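Local coordinates for group B streptococcal R4 surface protein (Streptococcus agalactiae, PDB 6S5X), which is a cell-wall-anchored surface protein probably involved in infection, represented here by its most N-terminal Rib domain, which has an immunoglobulin-like fold, at residues D6-P12 and Y65-D71. Sequence-based numbering, arbitrary orientation.
Sequences DADKNDP and YPDGSKD. With NA (sodium ion), chain C.
Residues 6-8 have helical backbone angles, K9 ends the turn, and from N10 the chain is extended. Across the contact, 65-68 form a type I turn closed by G68 N to Y65 O (2.9 Å). Y65 N to S69 O (2.9 Å) joins the hairpin arms. D6 lies nearest Y65 (CA-CA 6.2 Å), A7 nearest S69 (CA-CA 5.6 Å). D67, rotamer p, makes an Asx turn: its OD1 accepts S69 N (2.9 Å) and S69 OG (2.6 Å), while its OD2 takes D6 N (2.8 Å). S69 OG accepts A7 N (3.0 Å), so side chains of 65-71 satisfy both amides. D6 O receives N10 ND2 (2.8 Å) and K9 N (3.1 Å). Six oxygens bind the sodium: A7 O (2.4 Å), N10 O, D71 OD2 and two waters (each 2.3 Å), and D71 OD1 (2.8 Å). Water 1 donates to D11 OD1 (2.8 Å). Y65 OH donates to D71 OD2 (2.7 Å); its ring has D6 C over one face. This sodium site of the Rib domain ties the N-terminal loop to the hairpin joining antiparallel strands 55-64 and 70-80, where D71 pairs with V63 and P12 packs on V63.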
loop_
_atom_site.group_PDB
_atom_site.type_symbol
_atom_site.label_atom_id
_atom_site.label_comp_id
_atom_site.label_asym_id
_atom_site.label_seq_id
_atom_site.Cartn_x
_atom_site.Cartn_y
_atom_site.Cartn_z
ATOM N N ASP A 6 -8.974 -12.332 8.750
ATOM C CA ASP A 6 -7.712 -11.633 8.982
ATOM C C ASP A 6 -7.885 -10.120 8.881
ATOM O O ASP A 6 -7.269 -9.362 9.644
ATOM C CB ASP A 6 -6.651 -12.080 7.979
ATOM C CG ASP A 6 -6.150 -13.481 8.241
ATOM O OD1 ASP A 6 -6.342 -14.013 9.372
ATOM O OD2 ASP A 6 -5.582 -14.054 7.299
ATOM N N ALA A 7 -8.657 -9.651 7.903
ATOM C CA ALA A 7 -8.865 -8.205 7.775
ATOM C C ALA A 7 -9.522 -7.634 9.022
ATOM O O ALA A 7 -9.189 -6.525 9.450
ATOM C CB ALA A 7 -9.716 -7.876 6.557
ATOM N N ASP A 8 -10.451 -8.391 9.622
ATOM C CA ASP A 8 -11.154 -7.954 10.823
ATOM C C ASP A 8 -10.190 -7.732 11.975
ATOM O O ASP A 8 -10.496 -6.992 12.916
ATOM C CB ASP A 8 -12.188 -9.022 11.281
ATOM C CG ASP A 8 -13.456 -9.093 10.414
ATOM O OD1 ASP A 8 -13.744 -8.085 9.724
ATOM O OD2 ASP A 8 -14.180 -10.154 10.475
ATOM N N LYS A 9 -9.089 -8.465 11.983
ATOM C CA LYS A 9 -8.142 -8.503 13.082
ATOM C C LYS A 9 -6.857 -7.732 12.821
ATOM O O LYS A 9 -5.905 -7.895 13.585
ATOM C CB LYS A 9 -7.796 -9.965 13.389
ATOM C CG LYS A 9 -8.942 -10.771 13.983
ATOM C CD LYS A 9 -8.792 -12.241 13.600
ATOM C CE LYS A 9 -10.011 -13.056 13.988
ATOM N NZ LYS A 9 -9.797 -14.504 13.696
ATOM N N ASN A 10 -6.756 -6.993 11.717
ATOM C CA ASN A 10 -5.523 -6.308 11.354
ATOM C C ASN A 10 -5.872 -4.922 10.860
ATOM O O ASN A 10 -6.987 -4.673 10.406
ATOM C CB ASN A 10 -4.744 -7.073 10.274
ATOM C CG ASN A 10 -4.066 -8.299 10.823
ATOM O OD1 ASN A 10 -2.967 -8.204 11.385
ATOM N ND2 ASN A 10 -4.750 -9.445 10.759
ATOM N N ASP A 11 -4.899 -4.012 10.950
ATOM C CA ASP A 11 -5.116 -2.618 10.573
ATOM C C ASP A 11 -3.863 -2.071 9.889
ATOM O O ASP A 11 -2.991 -1.479 10.525
ATOM C CB ASP A 11 -5.514 -1.785 11.797
ATOM C CG ASP A 11 -6.139 -0.432 11.416
ATOM O OD1 ASP A 11 -6.667 -0.275 10.289
ATOM O OD2 ASP A 11 -6.095 0.484 12.250
ATOM N N PRO A 12 -3.729 -2.280 8.596
ATOM C CA PRO A 12 -2.550 -1.734 7.908
ATOM C C PRO A 12 -2.585 -0.217 7.912
ATOM O O PRO A 12 -3.645 0.397 7.762
ATOM C CB PRO A 12 -2.661 -2.286 6.488
ATOM C CG PRO A 12 -4.015 -2.835 6.354
ATOM C CD PRO A 12 -4.620 -3.040 7.694
ATOM N N TYR A 65 -4.980 -10.625 2.581
ATOM C CA TYR A 65 -4.586 -11.571 3.611
ATOM C C TYR A 65 -4.703 -13.010 3.099
ATOM O O TYR A 65 -5.401 -13.288 2.115
ATOM C CB TYR A 65 -5.466 -11.375 4.857
ATOM C CG TYR A 65 -5.340 -9.985 5.436
ATOM C CD1 TYR A 65 -4.212 -9.615 6.160
ATOM C CD2 TYR A 65 -6.319 -9.021 5.222
ATOM C CE1 TYR A 65 -4.081 -8.325 6.662
ATOM C CE2 TYR A 65 -6.201 -7.763 5.716
ATOM C CZ TYR A 65 -5.076 -7.401 6.441
ATOM O OH TYR A 65 -4.972 -6.110 6.921
ATOM N N PRO A 66 -4.044 -13.957 3.777
ATOM C CA PRO A 66 -4.045 -15.353 3.295
ATOM C C PRO A 66 -5.414 -15.992 3.235
ATOM O O PRO A 66 -5.598 -16.946 2.466
ATOM C CB PRO A 66 -3.148 -16.083 4.317
ATOM C CG PRO A 66 -2.223 -15.027 4.814
ATOM C CD PRO A 66 -3.080 -13.757 4.871
ATOM N N ASP A 67 -6.374 -15.522 4.014
ATOM C CA ASP A 67 -7.725 -16.071 3.951
ATOM C C ASP A 67 -8.586 -15.423 2.880
ATOM O O ASP A 67 -9.759 -15.793 2.732
ATOM C CB ASP A 67 -8.416 -15.977 5.321
ATOM C CG ASP A 67 -8.710 -14.568 5.778
ATOM O OD1 ASP A 67 -8.448 -13.604 5.036
ATOM O OD2 ASP A 67 -9.215 -14.424 6.925
ATOM N N GLY A 68 -8.026 -14.492 2.117
ATOM C CA GLY A 68 -8.746 -13.851 1.038
ATOM C C GLY A 68 -9.386 -12.525 1.388
ATOM O O GLY A 68 -9.738 -11.769 0.467
ATOM N N SER A 69 -9.508 -12.202 2.670
ATOM C CA SER A 69 -10.018 -10.903 3.050
ATOM C C SER A 69 -8.988 -9.831 2.689
ATOM O O SER A 69 -7.815 -10.119 2.459
ATOM C CB SER A 69 -10.349 -10.860 4.535
ATOM O OG SER A 69 -9.224 -11.094 5.358
ATOM N N LYS A 70 -9.467 -8.597 2.595
ATOM C CA LYS A 70 -8.647 -7.494 2.111
ATOM C C LYS A 70 -8.913 -6.232 2.922
ATOM O O LYS A 70 -9.995 -6.043 3.493
ATOM C CB LYS A 70 -8.892 -7.198 0.611
ATOM C CG LYS A 70 -8.699 -8.374 -0.339
ATOM C CD LYS A 70 -8.937 -8.003 -1.823
ATOM C CE LYS A 70 -9.056 -9.267 -2.691
ATOM N NZ LYS A 70 -8.666 -9.122 -4.122
ATOM N N ASP A 71 -7.882 -5.384 2.991
ATOM C CA ASP A 71 -7.968 -4.007 3.468
ATOM C C ASP A 71 -7.391 -3.124 2.372
ATOM O O ASP A 71 -6.560 -3.560 1.575
ATOM C CB ASP A 71 -7.168 -3.791 4.773
ATOM C CG ASP A 71 -7.937 -4.223 6.049
ATOM O OD1 ASP A 71 -9.115 -3.841 6.160
ATOM O OD2 ASP A 71 -7.355 -4.876 6.969
HETATM NA NA NA C . -8.647 -4.318 8.826
HETATM O O HOH W 1 -8.552 -2.014 9.114
HETATM O O HOH W 2 -10.984 -4.282 8.801
#